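Local structure of bitiscetin (Bitis arietans, 1JWI) at residues His14-Phe19 / Ala48-Lys53; Glu26-Phe31 / Asn121-Lys126; Pro81-Thr84 / Ser88-Tyr91; Gly102-Thr107 / Thr111-Pro116. The protein binds von Willebrand factor and induces its A1 domain to engage platelet GPIbalpha, so that platelets aggregate. All coordinates share one frame; numbering follows the deposited sequence.

Interaction 1: residues His14-Phe19 / Ala48-Lys53; sequences HCYKVF and ADFVTK
Y16 of strand 14-20 meets F50 of helix 45-58 in an edge-to-face (T-shaped) aromatic pair, a compact example in which two rings carry most of the contact between a strand and a helix. The ring planes stand 73° apart and the centroids lie 5.0 Å from each other. F50 presents a single corner of its ring: CE2 sits over one face of Y16, displaced from the middle toward the rim, 3.5 Å from Y16 CD1 and 3.6 Å from Y16 CG. Relative to the phenylalanine ring, the same tyrosine atoms lie at the edge and close to its plane. Both side chains leave the backbone in the direction of the other segment. F50 CG is anti to its own nitrogen (chi1 169°), which carries the ring toward the strand; the turn about chi2 (66°) then brings its edge forward.

V51, next on the helix, adds a lighter touch. Its CG2 comes obliquely, from the same side of the ring plane as F50, to the rim carbon CE2 of Y16 at 4.1 Å. The contact between the two segments is apolar, and the polar end of the tyrosine looks to the helix one turn earlier: Y16 OH is hydrogen-bonded to the carboxylate of E47.

Around this pair the small sheet of the C-type lectin domain closes in. F50 also stacks on Y11 of the edge strand 9-11, Y16 packs on L54 one helical turn further on, and V51 reaches I124 of strand 121-126, the other strand flanking 14-20, so helix 45-58 touches strands 9-11, 14-20 and 121-126.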
loop_
_atom_site.group_PDB
_atom_site.type_symbol
_atom_site.label_atom_id
_atom_site.label_comp_id
_atom_site.label_asym_id
_atom_site.label_seq_id
_atom_site.Cartn_x
_atom_site.Cartn_y
_atom_site.Cartn_z
ATOM N N HIS A 14 -20.384 11.628 20.990
ATOM C CA HIS A 14 -19.287 12.348 20.345
ATOM C C HIS A 14 -19.809 13.450 19.425
ATOM O O HIS A 14 -20.977 13.442 19.022
ATOM C CB HIS A 14 -18.405 11.392 19.523
ATOM C CG HIS A 14 -17.549 10.487 20.353
ATOM N ND1 HIS A 14 -17.936 9.211 20.707
ATOM C CD2 HIS A 14 -16.326 10.674 20.902
ATOM C CE1 HIS A 14 -16.988 8.653 21.436
ATOM N NE2 HIS A 14 -15.999 9.518 21.571
ATOM N N CYS A 15 -18.929 14.396 19.106
ATOM C CA CYS A 15 -19.250 15.505 18.213
ATOM C C CYS A 15 -18.398 15.361 16.951
ATOM O O CYS A 15 -17.185 15.150 17.038
ATOM C CB CYS A 15 -18.951 16.839 18.899
ATOM S SG CYS A 15 -19.939 17.134 20.408
ATOM N N TYR A 16 -19.032 15.473 15.784
ATOM C CA TYR A 16 -18.330 15.336 14.506
ATOM C C TYR A 16 -18.492 16.537 13.590
ATOM O O TYR A 16 -19.521 17.219 13.604
ATOM C CB TYR A 16 -18.827 14.114 13.730
ATOM C CG TYR A 16 -18.793 12.811 14.486
ATOM C CD1 TYR A 16 -19.655 12.582 15.557
ATOM C CD2 TYR A 16 -17.932 11.784 14.099
ATOM C CE1 TYR A 16 -19.669 11.360 16.220
ATOM C CE2 TYR A 16 -17.937 10.556 14.753
ATOM C CZ TYR A 16 -18.813 10.351 15.810
ATOM O OH TYR A 16 -18.858 9.125 16.430
ATOM N N LYS A 17 -17.480 16.760 12.763
ATOM C CA LYS A 17 -17.491 17.860 11.813
ATOM C C LYS A 17 -16.575 17.544 10.634
ATOM O O LYS A 17 -15.445 17.083 10.815
ATOM C CB LYS A 17 -17.023 19.146 12.502
ATOM C CG LYS A 17 -16.799 20.336 11.576
ATOM C CD LYS A 17 -18.100 21.007 11.209
ATOM C CE LYS A 17 -17.869 22.333 10.488
ATOM N NZ LYS A 17 -19.177 22.978 10.162
ATOM N N VAL A 18 -17.084 17.788 9.429
ATOM C CA VAL A 18 -16.335 17.574 8.194
ATOM C C VAL A 18 -15.799 18.940 7.773
ATOM O O VAL A 18 -16.571 19.878 7.575
ATOM C CB VAL A 18 -17.258 17.022 7.069
ATOM C CG1 VAL A 18 -16.503 16.947 5.752
ATOM C CG2 VAL A 18 -17.795 15.648 7.460
ATOM N N PHE A 19 -14.482 19.061 7.654
ATOM C CA PHE A 19 -13.871 20.328 7.257
ATOM C C PHE A 19 -13.544 20.328 5.769
ATOM O O PHE A 19 -12.912 19.397 5.258
ATOM C CB PHE A 19 -12.609 20.579 8.082
ATOM C CG PHE A 19 -12.889 20.943 9.513
ATOM C CD1 PHE A 19 -13.102 22.268 9.877
ATOM C CD2 PHE A 19 -12.965 19.959 10.494
ATOM C CE1 PHE A 19 -13.388 22.607 11.197
ATOM C CE2 PHE A 19 -13.252 20.290 11.818
ATOM C CZ PHE A 19 -13.463 21.617 12.168
ATOM N N ALA A 48 -19.788 3.919 11.370
ATOM C CA ALA A 48 -19.303 4.062 9.999
ATOM C C ALA A 48 -20.381 4.662 9.101
ATOM O O ALA A 48 -20.119 5.593 8.342
ATOM C CB ALA A 48 -18.863 2.698 9.453
ATOM N N ASP A 49 -21.592 4.112 9.185
ATOM C CA ASP A 49 -22.703 4.590 8.371
ATOM C C ASP A 49 -23.023 6.050 8.666
ATOM O O ASP A 49 -23.431 6.793 7.774
ATOM C CB ASP A 49 -23.942 3.716 8.593
ATOM C CG ASP A 49 -23.800 2.335 7.970
ATOM O OD1 ASP A 49 -22.898 2.145 7.122
ATOM O OD2 ASP A 49 -24.603 1.440 8.308
ATOM N N PHE A 50 -22.827 6.465 9.914
ATOM C CA PHE A 50 -23.084 7.850 10.286
ATOM C C PHE A 50 -22.057 8.757 9.619
ATOM O O PHE A 50 -22.415 9.749 8.986
ATOM C CB PHE A 50 -23.007 8.039 11.804
ATOM C CG PHE A 50 -22.999 9.487 12.226
ATOM C CD1 PHE A 50 -24.115 10.294 12.021
ATOM C CD2 PHE A 50 -21.851 10.059 12.766
ATOM C CE1 PHE A 50 -24.086 11.650 12.347
ATOM C CE2 PHE A 50 -21.810 11.415 13.095
ATOM C CZ PHE A 50 -22.929 12.212 12.882
ATOM N N VAL A 51 -20.777 8.414 9.777
ATOM C CA VAL A 51 -19.689 9.193 9.188
ATOM C C VAL A 51 -19.823 9.264 7.666
ATOM O O VAL A 51 -19.566 10.308 7.061
ATOM C CB VAL A 51 -18.303 8.598 9.575
ATOM C CG1 VAL A 51 -17.183 9.312 8.822
ATOM C CG2 VAL A 51 -18.082 8.748 11.069
ATOM N N THR A 52 -20.237 8.158 7.053
ATOM C CA THR A 52 -20.424 8.121 5.602
ATOM C C THR A 52 -21.541 9.086 5.203
ATOM O O THR A 52 -21.451 9.761 4.185
ATOM C CB THR A 52 -20.798 6.698 5.112
ATOM O OG1 THR A 52 -19.653 5.843 5.215
ATOM C CG2 THR A 52 -21.269 6.731 3.664
ATOM N N LYS A 53 -22.590 9.146 6.012
ATOM C CA LYS A 53 -23.728 10.030 5.742
ATOM C C LYS A 53 -23.325 11.497 5.910
ATOM O O LYS A 53 -23.639 12.346 5.070
ATOM C CB LYS A 53 -24.883 9.691 6.693
ATOM C CG LYS A 53 -26.121 10.550 6.508
ATOM C CD LYS A 53 -27.204 10.168 7.509
ATOM C CE LYS A 53 -28.464 10.995 7.302
ATOM N NZ LYS A 53 -29.518 10.604 8.274
#

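Interaction 2: residues Glu26-Phe31 / Asn121-Lys126; sequences EDAEKF and NPFICK
A28 and F31, a turn apart on helix 25-34, receive strand 121-126 chiefly through F123. At the start of the strand N121 stays clear of the helix, but its carbonyl oxygen lies at the edge of the F123 ring, in its plane; P122 turns its side chain away. F123 then carries the contact. Its CG falls between the backbone nitrogen and the carbonyl carbon (chi1 54°), and the ring stands up toward the helix. A28 CB lies over one ring face in a CH-pi contact, 3.9 Å from the centroid and 3.7 Å from F123 CG. The outer end of the same ring is turned on F31 in an offset edge-to-face pair, with planes at 75° and F123 CZ 3.8 Å from F31 CD1.

Packing of the first helix on the C-terminal strand, secured by a disulfide between the two, belongs to the C-type lectin fold, and the next inward-facing residue supplies that bond. C125 points back at the helix, its SG at the edge of the F123 ring, and is joined covalently to C32, the residue following F31. K126 closes the strand with its amine turned elsewhere, in a salt bridge to E47 and a hydrogen bond to S41 O.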
loop_
_atom_site.group_PDB
_atom_site.type_symbol
_atom_site.label_atom_id
_atom_site.label_comp_id
_atom_site.label_asym_id
_atom_site.label_seq_id
_atom_site.Cartn_x
_atom_site.Cartn_y
_atom_site.Cartn_z
ATOM N N GLU A 26 -1.285 14.791 8.215
ATOM C CA GLU A 26 -0.673 15.286 9.443
ATOM C C GLU A 26 -1.264 16.628 9.891
ATOM O O GLU A 26 -1.607 16.792 11.064
ATOM C CB GLU A 26 0.849 15.400 9.270
ATOM C CG GLU A 26 1.619 15.130 10.560
ATOM C CD GLU A 26 3.125 15.027 10.353
ATOM O OE1 GLU A 26 3.562 14.226 9.497
ATOM O OE2 GLU A 26 3.871 15.741 11.056
ATOM N N ASP A 27 -1.390 17.583 8.969
ATOM C CA ASP A 27 -1.960 18.880 9.331
ATOM C C ASP A 27 -3.397 18.691 9.796
ATOM O O ASP A 27 -3.858 19.343 10.736
ATOM C CB ASP A 27 -1.950 19.847 8.140
ATOM C CG ASP A 27 -0.545 20.254 7.717
ATOM O OD1 ASP A 27 0.352 20.330 8.586
ATOM O OD2 ASP A 27 -0.347 20.513 6.513
ATOM N N ALA A 28 -4.105 17.789 9.121
ATOM C CA ALA A 28 -5.492 17.512 9.456
ATOM C C ALA A 28 -5.599 17.093 10.920
ATOM O O ALA A 28 -6.398 17.653 11.669
ATOM C CB ALA A 28 -6.044 16.419 8.538
ATOM N N GLU A 29 -4.788 16.120 11.328
ATOM C CA GLU A 29 -4.809 15.648 12.711
ATOM C C GLU A 29 -4.538 16.792 13.690
ATOM O O GLU A 29 -5.216 16.916 14.710
ATOM C CB GLU A 29 -3.768 14.538 12.908
ATOM C CG GLU A 29 -3.505 14.159 14.366
ATOM C CD GLU A 29 -4.687 13.491 15.037
ATOM O OE1 GLU A 29 -4.597 13.214 16.258
ATOM O OE2 GLU A 29 -5.703 13.233 14.352
ATOM N N LYS A 30 -3.547 17.623 13.378
ATOM C CA LYS A 30 -3.201 18.747 14.242
ATOM C C LYS A 30 -4.347 19.745 14.382
ATOM O O LYS A 30 -4.551 20.318 15.448
ATOM C CB LYS A 30 -1.959 19.468 13.711
ATOM C CG LYS A 30 -0.657 18.716 13.937
ATOM C CD LYS A 30 0.548 19.582 13.573
ATOM C CE LYS A 30 1.860 18.917 13.957
ATOM N NZ LYS A 30 2.106 17.648 13.205
ATOM N N PHE A 31 -5.090 19.950 13.299
ATOM C CA PHE A 31 -6.211 20.877 13.321
ATOM C C PHE A 31 -7.313 20.309 14.212
ATOM O O PHE A 31 -7.938 21.046 14.977
ATOM C CB PHE A 31 -6.728 21.123 11.893
ATOM C CG PHE A 31 -7.813 22.168 11.805
ATOM C CD1 PHE A 31 -9.142 21.834 12.039
ATOM C CD2 PHE A 31 -7.500 23.494 11.503
ATOM C CE1 PHE A 31 -10.147 22.800 11.976
ATOM C CE2 PHE A 31 -8.497 24.469 11.438
ATOM C CZ PHE A 31 -9.824 24.121 11.674
ATOM N N ASN A 121 -6.591 16.800 1.242
ATOM C CA ASN A 121 -7.993 16.402 1.175
ATOM C C ASN A 121 -8.787 16.981 2.326
ATOM O O ASN A 121 -8.220 17.409 3.332
ATOM C CB ASN A 121 -8.130 14.878 1.277
ATOM C CG ASN A 121 -7.540 14.149 0.098
ATOM O OD1 ASN A 121 -7.895 14.415 -1.048
ATOM N ND2 ASN A 121 -6.642 13.205 0.373
ATOM N N PRO A 122 -10.119 17.019 2.186
ATOM C CA PRO A 122 -10.902 17.548 3.300
ATOM C C PRO A 122 -10.777 16.468 4.376
ATOM O O PRO A 122 -10.245 15.379 4.111
ATOM C CB PRO A 122 -12.314 17.660 2.714
ATOM C CG PRO A 122 -12.342 16.610 1.659
ATOM C CD PRO A 122 -10.977 16.748 1.021
ATOM N N PHE A 123 -11.255 16.743 5.580
ATOM C CA PHE A 123 -11.129 15.761 6.646
ATOM C C PHE A 123 -12.249 15.828 7.665
ATOM O O PHE A 123 -13.068 16.748 7.656
ATOM C CB PHE A 123 -9.782 15.919 7.354
ATOM C CG PHE A 123 -9.523 17.305 7.860
ATOM C CD1 PHE A 123 -9.098 18.308 6.996
ATOM C CD2 PHE A 123 -9.709 17.609 9.203
ATOM C CE1 PHE A 123 -8.856 19.598 7.466
ATOM C CE2 PHE A 123 -9.469 18.897 9.684
ATOM C CZ PHE A 123 -9.043 19.895 8.809
ATOM N N ILE A 124 -12.272 14.840 8.546
ATOM C CA ILE A 124 -13.310 14.750 9.552
ATOM C C ILE A 124 -12.748 14.598 10.955
ATOM O O ILE A 124 -11.981 13.675 11.234
ATOM C CB ILE A 124 -14.236 13.556 9.257
ATOM C CG1 ILE A 124 -15.237 13.378 10.398
ATOM C CG2 ILE A 124 -13.406 12.294 9.071
ATOM C CD1 ILE A 124 -16.078 12.138 10.276
ATOM N N CYS A 125 -13.148 15.519 11.829
ATOM C CA CYS A 125 -12.722 15.509 13.220
ATOM C C CYS A 125 -13.794 14.880 14.111
ATOM O O CYS A 125 -14.985 14.870 13.778
ATOM C CB CYS A 125 -12.440 16.932 13.704
ATOM S SG CYS A 125 -11.089 17.790 12.842
ATOM N N LYS A 126 -13.348 14.348 15.239
ATOM C CA LYS A 126 -14.224 13.719 16.213
ATOM C C LYS A 126 -13.699 14.074 17.604
ATOM O O LYS A 126 -12.497 13.967 17.869
ATOM C CB LYS A 126 -14.215 12.205 16.006
ATOM C CG LYS A 126 -14.891 11.394 17.093
ATOM C CD LYS A 126 -14.765 9.915 16.771
ATOM C CE LYS A 126 -15.283 9.040 17.898
ATOM N NZ LYS A 126 -15.042 7.595 17.606
#

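Interaction 3: residues Pro81-Thr84 / Ser88-Tyr91; sequences PQWT and SVVY
The backbones of Q82 and S88 are joined by a single beta bridge, their CA atoms 4.5 Å apart, where two pieces of chain running at 90° to each other come together. They form a turn in the long loop between strands 66-72 and 100-103, the part of the C-type lectin fold that snaclecs extend and exchange between the subunits of a dimer. Consistent with this, the turn lies about 27 Å from the centre of its own chain and is packed against another chain. One backbone hydrogen bond crosses the turn: V89 N donates to P81 O at 3.0 Å, approaching from above the carbonyl plane, 44° out of it.

Of the side chains, V89 and W83 do most of the work. V89 CG1 is anti to the backbone nitrogen (chi1 172°), which puts the other branch, CG2, over a face of the indole. There it makes a CH-pi contact 4.0 Å from the centroid of the five-membered ring, and the same methyl comes to 3.6 Å from Q82 N. S88 O lies at the indole edge, near the ring plane. The partner subunit continues the packing, with an aromatic ring edge-to-face on W83 and an apolar side chain on V89. Also at the indole edge, in its plane, sits a water that accepts from W83 NE1 and V90 N, each at 3.1 Å, and donates to Y91 O at 2.7 Å.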
loop_
_atom_site.group_PDB
_atom_site.type_symbol
_atom_site.label_atom_id
_atom_site.label_comp_id
_atom_site.label_asym_id
_atom_site.label_seq_id
_atom_site.Cartn_x
_atom_site.Cartn_y
_atom_site.Cartn_z
ATOM N N PRO A 81 7.646 -6.809 5.925
ATOM C CA PRO A 81 8.977 -6.770 6.534
ATOM C C PRO A 81 9.973 -7.725 5.854
ATOM O O PRO A 81 11.178 -7.641 6.093
ATOM C CB PRO A 81 8.697 -7.139 7.985
ATOM C CG PRO A 81 7.573 -8.128 7.850
ATOM C CD PRO A 81 6.676 -7.456 6.830
ATOM N N GLN A 82 9.471 -8.619 5.000
ATOM C CA GLN A 82 10.340 -9.561 4.295
ATOM C C GLN A 82 9.862 -9.931 2.884
ATOM O O GLN A 82 8.673 -9.818 2.563
ATOM C CB GLN A 82 10.522 -10.839 5.124
ATOM C CG GLN A 82 11.314 -10.626 6.401
ATOM C CD GLN A 82 11.795 -11.925 7.023
ATOM O OE1 GLN A 82 12.616 -11.918 7.938
ATOM N NE2 GLN A 82 11.287 -13.044 6.528
ATOM N N TRP A 83 10.808 -10.348 2.043
ATOM C CA TRP A 83 10.519 -10.761 0.669
ATOM C C TRP A 83 10.107 -12.224 0.731
ATOM O O TRP A 83 10.266 -12.866 1.770
ATOM C CB TRP A 83 11.770 -10.639 -0.213
ATOM C CG TRP A 83 12.301 -9.257 -0.360
ATOM C CD1 TRP A 83 13.184 -8.616 0.469
ATOM C CD2 TRP A 83 11.993 -8.332 -1.409
ATOM N NE1 TRP A 83 13.447 -7.350 -0.006
ATOM C CE2 TRP A 83 12.727 -7.153 -1.156
ATOM C CE3 TRP A 83 11.168 -8.388 -2.537
ATOM C CZ2 TRP A 83 12.661 -6.036 -1.995
ATOM C CZ3 TRP A 83 11.100 -7.277 -3.372
ATOM C CH2 TRP A 83 11.845 -6.114 -3.095
ATOM N N THR A 84 9.600 -12.765 -0.375
ATOM C CA THR A 84 9.184 -14.159 -0.377
ATOM C C THR A 84 10.376 -15.114 -0.246
ATOM O O THR A 84 10.201 -16.282 0.127
ATOM C CB THR A 84 8.390 -14.513 -1.650
ATOM O OG1 THR A 84 9.204 -14.273 -2.805
ATOM C CG2 THR A 84 7.104 -13.673 -1.744
ATOM N N SER A 88 15.274 -9.933 4.635
ATOM C CA SER A 88 14.653 -8.758 5.227
ATOM C C SER A 88 14.525 -7.627 4.218
ATOM O O SER A 88 15.333 -7.502 3.294
ATOM C CB SER A 88 15.481 -8.254 6.414
ATOM O OG SER A 88 15.667 -9.273 7.376
ATOM N N VAL A 89 13.499 -6.799 4.397
ATOM C CA VAL A 89 13.314 -5.663 3.519
ATOM C C VAL A 89 14.099 -4.515 4.146
ATOM O O VAL A 89 13.739 -4.020 5.212
ATOM C CB VAL A 89 11.832 -5.272 3.406
ATOM C CG1 VAL A 89 11.708 -3.972 2.645
ATOM C CG2 VAL A 89 11.046 -6.374 2.685
ATOM N N VAL A 90 15.198 -4.127 3.513
ATOM C CA VAL A 90 16.014 -3.028 4.019
ATOM C C VAL A 90 15.991 -1.943 2.953
ATOM O O VAL A 90 15.550 -0.820 3.208
ATOM C CB VAL A 90 17.471 -3.471 4.282
ATOM C CG1 VAL A 90 18.291 -2.273 4.767
ATOM C CG2 VAL A 90 17.496 -4.582 5.324
ATOM N N TYR A 91 16.455 -2.285 1.757
ATOM C CA TYR A 91 16.435 -1.340 0.640
ATOM C C TYR A 91 15.009 -1.322 0.084
ATOM O O TYR A 91 14.392 -2.374 -0.063
ATOM C CB TYR A 91 17.412 -1.786 -0.458
ATOM C CG TYR A 91 17.317 -0.954 -1.720
ATOM C CD1 TYR A 91 17.787 0.358 -1.750
ATOM C CD2 TYR A 91 16.696 -1.458 -2.862
ATOM C CE1 TYR A 91 17.630 1.158 -2.886
ATOM C CE2 TYR A 91 16.532 -0.670 -4.002
ATOM C CZ TYR A 91 16.999 0.636 -4.009
ATOM O OH TYR A 91 16.811 1.432 -5.128
HETATM O O HOH W 1 15.216 -4.919 0.535
#

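Interaction 4: residues Gly102-Thr107 / Thr111-Pro116; sequences GLDVHT and TWTDLP
G102 and T113 face each other as an antiparallel hydrogen-bonded pair and exchange two backbone bonds, T113 N to G102 O at 3.0 Å and G102 N to T113 O at 3.1 Å. L103 and W112 form the adjoining non-hydrogen-bonded pair. Although their side chains leave the backbones in diverging directions, L103 CD2 curls back to within 3.6 Å of W112 CD1. A third backbone bond, from D104 N to T111 O, is almost perfectly straight at 178°. Beside it the D104 and T111 side chains run together in the same direction, while T113 CG2 comes up to D104 CB from across.

Strands 100-103 and 112-115 make a beta hairpin of the C-type lectin domain, and W112, T113 and D114 fall where sugar-binding relatives usually carry the Trp-Asn-Asp motif. The loop at its turn is gripped by polar atoms. T107 OG1 and T111 OG1 are 2.7 Å apart, each set between its own backbone nitrogen and carbonyl carbon. A water gathers D104 OD2, T111 OG1 (2.6 Å) and W112 O around itself.

Further out, an Asx turn fixes the D104 carboxylate: OD1 accepts from H106 N at 2.9 Å, met from above the carboxylate plane, while OD2 holds the water. T107 N bonds back to D104 O. L103 packs beyond the hairpin on V51 and A55 of helix 45-58, W112 lies on I68 and L70 of strand 66-72, and an aromatic ring of another chain meets W112 nearly perpendicularly.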
loop_
_atom_site.group_PDB
_atom_site.type_symbol
_atom_site.label_atom_id
_atom_site.label_comp_id
_atom_site.label_asym_id
_atom_site.label_seq_id
_atom_site.Cartn_x
_atom_site.Cartn_y
_atom_site.Cartn_z
ATOM N N GLY A 102 -8.259 7.177 4.086
ATOM C CA GLY A 102 -9.362 8.104 3.968
ATOM C C GLY A 102 -10.586 7.418 3.395
ATOM O O GLY A 102 -10.512 6.276 2.927
ATOM N N LEU A 103 -11.722 8.108 3.456
ATOM C CA LEU A 103 -12.960 7.571 2.910
ATOM C C LEU A 103 -12.840 7.645 1.383
ATOM O O LEU A 103 -12.585 8.709 0.824
ATOM C CB LEU A 103 -14.151 8.399 3.405
ATOM C CG LEU A 103 -14.330 8.444 4.929
ATOM C CD1 LEU A 103 -15.560 9.260 5.290
ATOM C CD2 LEU A 103 -14.458 7.022 5.460
ATOM N N ASP A 104 -13.027 6.508 0.722
ATOM C CA ASP A 104 -12.910 6.395 -0.733
ATOM C C ASP A 104 -14.068 7.046 -1.496
ATOM O O ASP A 104 -15.213 6.602 -1.409
ATOM C CB ASP A 104 -12.836 4.912 -1.093
ATOM C CG ASP A 104 -12.428 4.664 -2.530
ATOM O OD1 ASP A 104 -12.417 5.605 -3.356
ATOM O OD2 ASP A 104 -12.122 3.493 -2.829
ATOM N N VAL A 105 -13.761 8.083 -2.263
ATOM C CA VAL A 105 -14.777 8.785 -3.040
ATOM C C VAL A 105 -15.491 7.861 -4.031
ATOM O O VAL A 105 -16.679 8.036 -4.315
ATOM C CB VAL A 105 -14.155 9.952 -3.836
ATOM C CG1 VAL A 105 -13.330 9.413 -5.005
ATOM C CG2 VAL A 105 -15.248 10.893 -4.327
ATOM N N HIS A 106 -14.768 6.866 -4.538
ATOM C CA HIS A 106 -15.317 5.941 -5.519
ATOM C C HIS A 106 -16.396 4.995 -5.005
ATOM O O HIS A 106 -17.111 4.376 -5.795
ATOM C CB HIS A 106 -14.172 5.157 -6.161
ATOM C CG HIS A 106 -13.210 6.031 -6.906
ATOM N ND1 HIS A 106 -11.844 5.868 -6.835
ATOM C CD2 HIS A 106 -13.420 7.085 -7.729
ATOM C CE1 HIS A 106 -11.253 6.787 -7.579
ATOM N NE2 HIS A 106 -12.188 7.540 -8.133
ATOM N N THR A 107 -16.523 4.876 -3.691
ATOM C CA THR A 107 -17.551 4.012 -3.115
ATOM C C THR A 107 -18.517 4.918 -2.344
ATOM O O THR A 107 -19.296 4.466 -1.510
ATOM C CB THR A 107 -16.935 2.934 -2.167
ATOM O OG1 THR A 107 -16.205 3.570 -1.110
ATOM C CG2 THR A 107 -15.990 2.008 -2.939
ATOM N N THR A 111 -16.207 2.902 1.860
ATOM C CA THR A 111 -15.051 2.089 2.245
ATOM C C THR A 111 -13.797 2.921 2.486
ATOM O O THR A 111 -13.786 4.129 2.239
ATOM C CB THR A 111 -14.743 1.039 1.159
ATOM O OG1 THR A 111 -14.549 1.703 -0.096
ATOM C CG2 THR A 111 -15.893 0.070 1.029
ATOM N N TRP A 112 -12.742 2.272 2.972
ATOM C CA TRP A 112 -11.494 2.979 3.247
ATOM C C TRP A 112 -10.416 2.641 2.217
ATOM O O TRP A 112 -10.339 1.511 1.739
ATOM C CB TRP A 112 -10.994 2.642 4.653
ATOM C CG TRP A 112 -12.025 2.868 5.733
ATOM C CD1 TRP A 112 -13.147 3.651 5.651
ATOM C CD2 TRP A 112 -11.998 2.346 7.069
ATOM N NE1 TRP A 112 -13.817 3.645 6.856
ATOM C CE2 TRP A 112 -13.135 2.851 7.741
ATOM C CE3 TRP A 112 -11.123 1.500 7.764
ATOM C CZ2 TRP A 112 -13.422 2.538 9.076
ATOM C CZ3 TRP A 112 -11.406 1.187 9.098
ATOM C CH2 TRP A 112 -12.547 1.706 9.736
ATOM N N THR A 113 -9.583 3.623 1.882
ATOM C CA THR A 113 -8.523 3.424 0.897
ATOM C C THR A 113 -7.201 4.048 1.360
ATOM O O THR A 113 -7.201 5.045 2.083
ATOM C CB THR A 113 -8.940 4.033 -0.475
ATOM O OG1 THR A 113 -7.984 3.670 -1.482
ATOM C CG2 THR A 113 -9.036 5.544 -0.385
ATOM N N ASP A 114 -6.084 3.447 0.954
ATOM C CA ASP A 114 -4.758 3.949 1.317
ATOM C C ASP A 114 -4.353 5.049 0.347
ATOM O O ASP A 114 -4.467 4.886 -0.864
ATOM C CB ASP A 114 -3.724 2.819 1.284
ATOM C CG ASP A 114 -3.661 2.129 -0.059
ATOM O OD1 ASP A 114 -2.565 2.106 -0.664
ATOM O OD2 ASP A 114 -4.704 1.617 -0.509
ATOM N N LEU A 115 -3.862 6.160 0.887
ATOM C CA LEU A 115 -3.478 7.316 0.079
ATOM C C LEU A 115 -2.157 7.940 0.514
ATOM O O LEU A 115 -1.668 7.681 1.610
ATOM C CB LEU A 115 -4.566 8.389 0.188
ATOM C CG LEU A 115 -5.989 8.001 -0.217
ATOM C CD1 LEU A 115 -6.993 8.986 0.377
ATOM C CD2 LEU A 115 -6.072 7.976 -1.732
ATOM N N PRO A 116 -1.563 8.781 -0.351
ATOM C CA PRO A 116 -0.297 9.440 -0.012
ATOM C C PRO A 116 -0.605 10.405 1.129
ATOM O O PRO A 116 -1.490 11.246 1.002
ATOM C CB PRO A 116 0.069 10.183 -1.300
ATOM C CG PRO A 116 -0.606 9.372 -2.374
ATOM C CD PRO A 116 -1.942 9.065 -1.745
HETATM O O HOH W 2 -12.061 1.539 -0.894
#

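From the N terminus, interaction 1 closes first, looping strand 14-20 back to helix 45-58 around helix 25-34. That enclosed helix opens interaction 2, which closes only near the C terminus, so the two cross; they meet where strands 14-20 and 121-126 pair, with F19 N probably bonded to F123 O. Interactions 3 and 4 follow in series, both nested inside the long loop of interaction 2. Interaction 3 shuts a short turn in the loop that reaches toward the other chain, its nearest atoms about 15 Å from interaction 4. Interaction 4 is the hairpin, tied to interaction 1 by V51 against L103 and to interaction 2 by L115 against N121.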